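Local atomic coordinates of thiamine-phosphate synthase (Pyrococcus furiosus, PDB entry 1XI3), a protein that probably condenses a hydroxymethylpyrimidine diphosphate with a thiazole phosphate to form thiamine monophosphate, using magnesium, in thiamine biosynthesis. Residues A[44-49]-A[74-79]; A[90-95]-A[109-114]; A[178-183]-A[208-213]. All coordinates share one frame; numbering follows the deposited sequence.

Contact 1 (A[44-49]-A[74-79]); sequences QMRIKN and FVDDRV
The side chain of Q44 overlaps D76, its OE1 lying 3.4 Å from CB of D76, and the amide and carboxylate planes are only 10° apart. With CG anti to the backbone N (chi1 -179°), Q44 runs on extended into the barrel interior; a glutamine suits this place because its chain carries an amide clear of the backbone, where NE2 is hydrogen-bonded to the hydroxyl of Y18 on the neighbouring strand 17-20. R46 approaches D76 differently. The two side chains lie side by side and point the same way, so that CG of R46 sits 3.5 Å from OD1 of D76, while NE of R46 is 3.7 Å from the same oxygen, a long salt bridge in which OD1 stands oblique to the guanidinium. The charges suit the C-terminal end of the strands, where R46 is exposed and D76 partly so; Q44 to K48 and D76 are predicted to bind the pyrimidine diphosphate, D77 the magnesium ion.

The backbones pair in parallel. N of M45 donates to O of F74 at 2.9 Å, and N of D76 donates to O of M45 at 3.0 Å in a nearly straight bond (177°). Past the last bridge one water continues the link, accepting from N of I47 and donating to O of D76 at 2.9 Å. On the outward face apolar M45 and V75 touch through CE and CG2, 4.2 Å apart. The pair belongs to the beta-alpha-beta unit of strand 42-45, helix 52-68 and strand 72-76: M45 packs against I58 and L62 of that helix, while strands 17-20 and 89-92 flank the two.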
loop_
_atom_site.group_PDB
_atom_site.type_symbol
_atom_site.label_atom_id
_atom_site.label_comp_id
_atom_site.label_asym_id
_atom_site.label_seq_id
_atom_site.Cartn_x
_atom_site.Cartn_y
_atom_site.Cartn_z
ATOM N N GLN A 44 6.576 7.483 13.752
ATOM C CA GLN A 44 6.386 6.626 12.588
ATOM C C GLN A 44 5.264 5.642 12.886
ATOM O O GLN A 44 5.323 4.864 13.867
ATOM C CB GLN A 44 7.666 5.868 12.213
ATOM C CG GLN A 44 7.502 4.989 11.007
ATOM C CD GLN A 44 8.652 4.020 10.870
ATOM O OE1 GLN A 44 8.481 2.810 11.041
ATOM N NE2 GLN A 44 9.830 4.542 10.619
ATOM N N MET A 45 4.253 5.660 12.027
ATOM C CA MET A 45 3.193 4.699 12.032
ATOM C C MET A 45 3.625 3.448 11.290
ATOM O O MET A 45 3.863 3.488 10.094
ATOM C CB MET A 45 1.934 5.262 11.375
ATOM C CG MET A 45 0.749 4.350 11.464
ATOM S SD MET A 45 -0.825 5.034 10.836
ATOM C CE MET A 45 -0.575 4.895 9.086
ATOM N N ARG A 46 3.691 2.328 12.008
ATOM C CA ARG A 46 4.182 1.073 11.417
ATOM C C ARG A 46 3.135 0.006 11.733
ATOM O O ARG A 46 3.077 -0.507 12.862
ATOM C CB ARG A 46 5.553 0.711 11.994
ATOM C CG ARG A 46 6.137 -0.568 11.442
ATOM C CD ARG A 46 7.499 -0.853 11.981
ATOM N NE ARG A 46 7.928 -2.141 11.461
ATOM C CZ ARG A 46 7.642 -3.320 12.013
ATOM N NH1 ARG A 46 6.916 -3.394 13.130
ATOM N NH2 ARG A 46 8.093 -4.448 11.438
ATOM N N ILE A 47 2.288 -0.287 10.747
ATOM C CA ILE A 47 1.178 -1.243 10.900
ATOM C C ILE A 47 1.333 -2.395 9.886
ATOM O O ILE A 47 1.414 -2.151 8.696
ATOM C CB ILE A 47 -0.138 -0.572 10.660
ATOM C CG1 ILE A 47 -0.344 0.587 11.654
ATOM C CG2 ILE A 47 -1.253 -1.551 10.794
ATOM C CD1 ILE A 47 -1.529 1.406 11.360
ATOM N N LYS A 48 1.385 -3.614 10.389
ATOM C CA LYS A 48 1.366 -4.842 9.551
ATOM C C LYS A 48 -0.048 -5.420 9.527
ATOM O O LYS A 48 -0.721 -5.451 10.549
ATOM C CB LYS A 48 2.301 -5.870 10.171
ATOM N N ASN A 49 -0.493 -5.871 8.362
ATOM C CA ASN A 49 -1.703 -6.670 8.246
ATOM C C ASN A 49 -2.961 -5.985 8.764
ATOM O O ASN A 49 -3.710 -6.563 9.572
ATOM C CB ASN A 49 -1.515 -8.013 8.962
ATOM C CG ASN A 49 -0.302 -8.768 8.469
ATOM O OD1 ASN A 49 0.631 -9.057 9.241
ATOM N ND2 ASN A 49 -0.289 -9.079 7.179
ATOM N N PHE A 74 5.909 10.050 9.932
ATOM C CA PHE A 74 6.316 9.137 8.883
ATOM C C PHE A 74 5.449 7.929 8.904
ATOM O O PHE A 74 4.963 7.525 9.956
ATOM C CB PHE A 74 7.772 8.665 9.157
ATOM C CG PHE A 74 8.741 9.784 9.073
ATOM C CD1 PHE A 74 9.179 10.241 7.835
ATOM C CD2 PHE A 74 9.115 10.480 10.225
ATOM C CE1 PHE A 74 10.043 11.351 7.771
ATOM C CE2 PHE A 74 9.985 11.558 10.150
ATOM C CZ PHE A 74 10.416 11.996 8.930
ATOM N N VAL A 75 5.277 7.329 7.726
ATOM C CA VAL A 75 4.637 6.025 7.599
ATOM C C VAL A 75 5.676 4.995 7.136
ATOM O O VAL A 75 6.409 5.250 6.190
ATOM C CB VAL A 75 3.447 6.071 6.604
ATOM C CG1 VAL A 75 2.801 4.701 6.475
ATOM C CG2 VAL A 75 2.428 7.099 7.080
ATOM N N ASP A 76 5.700 3.828 7.795
ATOM C CA ASP A 76 6.581 2.730 7.360
ATOM C C ASP A 76 6.012 2.107 6.080
ATOM O O ASP A 76 4.811 1.800 6.047
ATOM C CB ASP A 76 6.693 1.658 8.415
ATOM C CG ASP A 76 7.743 0.630 8.059
ATOM O OD1 ASP A 76 7.417 -0.554 8.135
ATOM O OD2 ASP A 76 8.848 1.031 7.673
ATOM N N ASP A 77 6.863 1.995 5.041
ATOM C CA ASP A 77 6.560 1.254 3.786
ATOM C C ASP A 77 5.601 2.008 2.882
ATOM O O ASP A 77 5.961 2.403 1.762
ATOM C CB ASP A 77 6.007 -0.136 4.204
ATOM C CG ASP A 77 5.695 -1.098 3.060
ATOM O OD1 ASP A 77 5.412 -2.294 3.412
ATOM O OD2 ASP A 77 5.669 -0.742 1.879
ATOM N N ARG A 78 4.391 2.223 3.372
ATOM C CA ARG A 78 3.235 2.520 2.517
ATOM C C ARG A 78 3.174 3.966 2.033
ATOM O O ARG A 78 2.679 4.858 2.743
ATOM C CB ARG A 78 1.903 2.097 3.245
ATOM C CG ARG A 78 1.809 0.609 3.513
ATOM C CD ARG A 78 1.527 -0.131 2.192
ATOM N NE ARG A 78 0.221 0.238 1.692
ATOM C CZ ARG A 78 -0.912 -0.365 2.058
ATOM N NH1 ARG A 78 -0.901 -1.383 2.871
ATOM N NH2 ARG A 78 -2.050 0.075 1.603
ATOM N N VAL A 79 3.639 4.187 0.793
ATOM C CA VAL A 79 3.638 5.518 0.169
ATOM C C VAL A 79 2.182 6.013 -0.085
ATOM O O VAL A 79 1.880 7.211 0.018
ATOM C CB VAL A 79 4.430 5.482 -1.119
ATOM C CG1 VAL A 79 4.294 6.787 -1.883
ATOM C CG2 VAL A 79 5.876 5.133 -0.861
HETATM O O HOH W 1 2.878 0.840 7.940
#

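Contact 2 (A[90-95]-A[109-114]); sequences VQLGPE and LIIGAS
Q91 leans across strand 110-115 toward S114. Its CB is on the face of the sheet that also holds Q44 and F74, and CG, anti to the backbone N, passes 3.5 Å from OG of S114. The chain then bends (chi2 75°), bringing CD over the neighbouring strand, 3.8 Å from O of G112. At the tip the amide divides its work: OE1 rests 3.6 Å from CA of G112 and makes a weak hydrogen bond with the hydroxyl of Y131, on a strand beyond the pair, while NE2 donates to OG of S114 at 3.0 Å, the oxygen lying close to the amide plane. G112 suits its place because a CB there would collide with OE1 of Q91. An alanine in place of Q91 would probably leave OG of S114 without this donor and open a gap above G112.

The strands are held by regular parallel pairing. N of V90 donates to O of I110, and O of V90 accepts from N of G112 at 2.9 Å; farther on, L92 bonds through N to O of G112 and through O to N of S114. The outward face is apolar: CG1 of V90 meets CD1 of I111 at 3.6 Å, and CD1 of L92 meets CG2 of I111 at 4.0 Å. Branched side chains suit this helix-covered face: V90 packs on V79 of helix 79-85, L92 and I111 on helix 99-105.

Strand, helix 99-105 and strand form one beta-alpha-beta unit of a TIM barrel, and S114, near the C-terminal end of its strand, is predicted to bind the pyrimidine diphosphate, as befits the end where such barrels carry their active sites.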
loop_
_atom_site.group_PDB
_atom_site.type_symbol
_atom_site.label_atom_id
_atom_site.label_comp_id
_atom_site.label_asym_id
_atom_site.label_seq_id
_atom_site.Cartn_x
_atom_site.Cartn_y
_atom_site.Cartn_z
ATOM N N VAL A 90 8.045 8.866 4.383
ATOM C CA VAL A 90 7.868 7.412 4.391
ATOM C C VAL A 90 9.243 6.784 4.687
ATOM O O VAL A 90 10.276 7.321 4.281
ATOM C CB VAL A 90 7.325 6.902 3.033
ATOM C CG1 VAL A 90 8.287 7.266 1.887
ATOM C CG2 VAL A 90 7.005 5.425 3.085
ATOM N N GLN A 91 9.231 5.691 5.429
ATOM C CA GLN A 91 10.437 4.901 5.700
ATOM C C GLN A 91 10.417 3.687 4.770
ATOM O O GLN A 91 9.392 2.986 4.696
ATOM C CB GLN A 91 10.435 4.418 7.161
ATOM C CG GLN A 91 11.683 3.644 7.546
ATOM C CD GLN A 91 12.831 4.548 7.731
ATOM O OE1 GLN A 91 12.651 5.758 7.995
ATOM N NE2 GLN A 91 14.051 4.003 7.591
ATOM N N LEU A 92 11.535 3.440 4.106
ATOM C CA LEU A 92 11.623 2.369 3.112
ATOM C C LEU A 92 12.808 1.447 3.387
ATOM O O LEU A 92 13.931 1.906 3.512
ATOM C CB LEU A 92 11.785 2.950 1.706
ATOM C CG LEU A 92 10.664 3.860 1.213
ATOM C CD1 LEU A 92 11.076 4.517 -0.090
ATOM C CD2 LEU A 92 9.366 3.136 1.082
ATOM N N GLY A 93 12.504 0.156 3.397
ATOM C CA GLY A 93 13.481 -0.911 3.577
ATOM C C GLY A 93 13.610 -1.770 2.332
ATOM O O GLY A 93 12.975 -1.541 1.305
ATOM N N PRO A 94 14.459 -2.802 2.418
ATOM C CA PRO A 94 14.773 -3.695 1.280
ATOM C C PRO A 94 13.557 -4.384 0.627
ATOM O O PRO A 94 13.638 -4.743 -0.565
ATOM C CB PRO A 94 15.697 -4.742 1.910
ATOM C CG PRO A 94 16.227 -4.122 3.124
ATOM C CD PRO A 94 15.229 -3.127 3.627
ATOM N N GLU A 95 12.470 -4.603 1.379
ATOM C CA GLU A 95 11.232 -5.238 0.842
ATOM C C GLU A 95 10.189 -4.221 0.393
ATOM O O GLU A 95 9.062 -4.590 0.061
ATOM C CB GLU A 95 10.628 -6.157 1.892
ATOM C CG GLU A 95 11.583 -7.309 2.303
ATOM N N LEU A 109 7.562 13.872 -0.422
ATOM C CA LEU A 109 7.799 13.138 0.800
ATOM C C LEU A 109 9.272 13.083 1.156
ATOM O O LEU A 109 10.145 12.931 0.277
ATOM C CB LEU A 109 7.261 11.674 0.685
ATOM C CG LEU A 109 5.780 11.484 0.636
ATOM C CD1 LEU A 109 5.476 9.995 0.517
ATOM C CD2 LEU A 109 5.028 12.098 1.799
ATOM N N ILE A 110 9.551 13.191 2.441
ATOM C CA ILE A 110 10.867 12.899 2.978
ATOM C C ILE A 110 11.017 11.391 2.957
ATOM O O ILE A 110 10.132 10.679 3.384
ATOM C CB ILE A 110 10.979 13.401 4.414
ATOM C CG1 ILE A 110 10.807 14.925 4.457
ATOM C CG2 ILE A 110 12.287 12.974 5.029
ATOM C CD1 ILE A 110 10.637 15.489 5.799
ATOM N N ILE A 111 12.157 10.926 2.471
ATOM C CA ILE A 111 12.447 9.506 2.372
ATOM C C ILE A 111 13.473 9.082 3.427
ATOM O O ILE A 111 14.621 9.536 3.429
ATOM C CB ILE A 111 13.011 9.147 0.998
ATOM C CG1 ILE A 111 12.067 9.590 -0.138
ATOM C CG2 ILE A 111 13.338 7.632 0.931
ATOM C CD1 ILE A 111 10.706 9.038 -0.173
ATOM N N GLY A 112 13.058 8.197 4.312
ATOM C CA GLY A 112 13.974 7.536 5.192
ATOM C C GLY A 112 14.267 6.167 4.617
ATOM O O GLY A 112 13.359 5.511 4.114
ATOM N N ALA A 113 15.518 5.732 4.741
ATOM C CA ALA A 113 15.937 4.409 4.298
ATOM C C ALA A 113 16.412 3.548 5.461
ATOM O O ALA A 113 17.313 3.962 6.213
ATOM C CB ALA A 113 17.039 4.563 3.258
ATOM N N SER A 114 15.864 2.331 5.579
ATOM C CA SER A 114 16.269 1.367 6.593
ATOM C C SER A 114 17.472 0.616 6.038
ATOM O O SER A 114 17.367 -0.009 4.971
ATOM C CB SER A 114 15.154 0.378 6.928
ATOM O OG SER A 114 14.039 1.005 7.557
#

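Contact 3 (A[178-183]-A[208-213]); sequences EVLKTG and KIVEEV
This is apolar packing between two helices of the outer layer, 176-180 and 199-214, with no hydrogen bond passing between the segments. L180 carries most of it. Its CB lies 3.7 Å from CG1 of V213, and its CD1 reaches the other helix, 3.9 Å from CG2 of I209, with the side chains of L180 and I209 crossing at about a right angle. CD1 of L180 also lies 3.9 Å from CA of V210 and 4.1 Å from CG2 of V210. A leucine suits this place: CB meets V213 while CD1 reaches on to I209 and V210, all three of them beta-branched residues whose CG methyls meet L180.

In the TIM barrel these helices stand before and after strand 186-189, the last of the eight, and L180 and V210 both pack on I187 of that strand. Toward the solvent the contact thins out, with CG of K181 no nearer than 4.3 Å to CG1 of V213. From L180 to G183 the chain makes a type I turn; just before it, O of V179 accepts from both OG1 of T182, at 2.7 Å, and N of T182. G183 takes a positive phi (102°) that suits glycine, since a CB would press on the preceding carbonyl oxygen.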
loop_
_atom_site.group_PDB
_atom_site.type_symbol
_atom_site.label_atom_id
_atom_site.label_comp_id
_atom_site.label_asym_id
_atom_site.label_seq_id
_atom_site.Cartn_x
_atom_site.Cartn_y
_atom_site.Cartn_z
ATOM N N GLU A 178 25.586 5.630 24.950
ATOM C CA GLU A 178 26.624 5.062 24.141
ATOM C C GLU A 178 26.224 5.134 22.669
ATOM O O GLU A 178 27.057 5.388 21.823
ATOM C CB GLU A 178 26.922 3.620 24.533
ATOM C CG GLU A 178 28.292 3.153 24.034
ATOM N N VAL A 179 24.945 4.890 22.380
ATOM C CA VAL A 179 24.465 4.997 20.982
ATOM C C VAL A 179 24.636 6.438 20.463
ATOM O O VAL A 179 25.193 6.684 19.386
ATOM C CB VAL A 179 22.992 4.523 20.841
ATOM C CG1 VAL A 179 22.470 4.778 19.453
ATOM C CG2 VAL A 179 22.867 3.014 21.173
ATOM N N LEU A 180 24.183 7.390 21.262
ATOM C CA LEU A 180 24.241 8.805 20.883
ATOM C C LEU A 180 25.692 9.302 20.661
ATOM O O LEU A 180 25.964 10.120 19.778
ATOM C CB LEU A 180 23.509 9.616 21.939
ATOM C CG LEU A 180 21.982 9.481 21.912
ATOM C CD1 LEU A 180 21.325 9.844 23.221
ATOM C CD2 LEU A 180 21.383 10.337 20.746
ATOM N N LYS A 181 26.640 8.742 21.420
ATOM C CA LYS A 181 28.042 9.110 21.260
ATOM C C LYS A 181 28.685 8.598 19.962
ATOM O O LYS A 181 29.814 8.964 19.632
ATOM C CB LYS A 181 28.832 8.636 22.482
ATOM C CG LYS A 181 28.572 9.434 23.735
ATOM C CD LYS A 181 29.649 9.140 24.811
ATOM C CE LYS A 181 29.135 8.322 25.929
ATOM N NZ LYS A 181 30.135 8.097 27.056
ATOM N N THR A 182 27.970 7.791 19.169
ATOM C CA THR A 182 28.508 7.426 17.854
ATOM C C THR A 182 28.397 8.572 16.866
ATOM O O THR A 182 28.968 8.517 15.803
ATOM C CB THR A 182 27.804 6.199 17.247
ATOM O OG1 THR A 182 26.433 6.545 17.012
ATOM C CG2 THR A 182 27.894 5.008 18.178
ATOM N N GLY A 183 27.628 9.626 17.198
ATOM C CA GLY A 183 27.508 10.770 16.338
ATOM C C GLY A 183 26.233 10.843 15.517
ATOM O O GLY A 183 26.085 11.711 14.640
ATOM N N LYS A 208 15.313 13.482 27.528
ATOM C CA LYS A 208 16.290 14.138 28.389
ATOM C C LYS A 208 17.693 13.663 28.046
ATOM O O LYS A 208 18.598 14.482 27.865
ATOM C CB LYS A 208 15.982 13.829 29.843
ATOM C CG LYS A 208 16.846 14.670 30.839
ATOM C CD LYS A 208 16.294 14.550 32.237
ATOM N N ILE A 209 17.847 12.341 27.934
ATOM C CA ILE A 209 19.134 11.733 27.559
ATOM C C ILE A 209 19.607 12.291 26.232
ATOM O O ILE A 209 20.746 12.699 26.074
ATOM C CB ILE A 209 19.075 10.181 27.522
ATOM C CG1 ILE A 209 18.806 9.604 28.929
ATOM C CG2 ILE A 209 20.375 9.606 26.960
ATOM C CD1 ILE A 209 18.544 8.098 28.945
ATOM N N VAL A 210 18.721 12.304 25.240
ATOM C CA VAL A 210 19.043 12.915 23.984
ATOM C C VAL A 210 19.518 14.371 24.104
ATOM O O VAL A 210 20.511 14.740 23.468
ATOM C CB VAL A 210 17.836 12.838 23.013
ATOM C CG1 VAL A 210 18.097 13.618 21.781
ATOM C CG2 VAL A 210 17.605 11.353 22.632
ATOM N N GLU A 211 18.800 15.175 24.883
ATOM C CA GLU A 211 19.128 16.605 24.983
ATOM C C GLU A 211 20.495 16.771 25.665
ATOM O O GLU A 211 21.326 17.576 25.247
ATOM C CB GLU A 211 18.059 17.354 25.763
ATOM C CG GLU A 211 16.725 17.537 25.008
ATOM C CD GLU A 211 16.848 18.344 23.745
ATOM O OE1 GLU A 211 17.747 19.214 23.679
ATOM O OE2 GLU A 211 16.049 18.120 22.799
ATOM N N GLU A 212 20.681 15.995 26.703
ATOM C CA GLU A 212 21.946 15.982 27.470
ATOM C C GLU A 212 23.188 15.523 26.701
ATOM O O GLU A 212 24.265 16.035 26.915
ATOM C CB GLU A 212 21.741 15.133 28.703
ATOM C CG GLU A 212 20.845 15.876 29.684
ATOM C CD GLU A 212 20.625 15.163 30.959
ATOM O OE1 GLU A 212 20.988 13.981 31.064
ATOM O OE2 GLU A 212 20.058 15.812 31.871
ATOM N N VAL A 213 23.066 14.560 25.793
ATOM C CA VAL A 213 24.230 14.159 25.018
ATOM C C VAL A 213 24.419 15.065 23.840
ATOM O O VAL A 213 25.509 15.564 23.627
ATOM C CB VAL A 213 24.157 12.675 24.560
ATOM C CG1 VAL A 213 25.381 12.313 23.708
ATOM C CG2 VAL A 213 24.038 11.771 25.743
#

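Contacts 1 and 2 are buried in the barrel wall and are neighbours in one sheet, strand 72-76 lying beside strand 89-92; N of D77 and O of V75 probably bond to O and N of Q91. Both pair strands in parallel, place polar side chains (Q44, Q91) on the inward face and others at the C-terminal ends, and turn apolar side chains to the helices. They differ in charge: contact 1 sets arginine against aspartate, contact 2 a neutral amide against a hydroxyl. Contact 3, on the opposite side of the chain's centre, is only partly buried, joins helices rather than strands, lies away from the annotated sites, and relies on apolar packing alone between its segments.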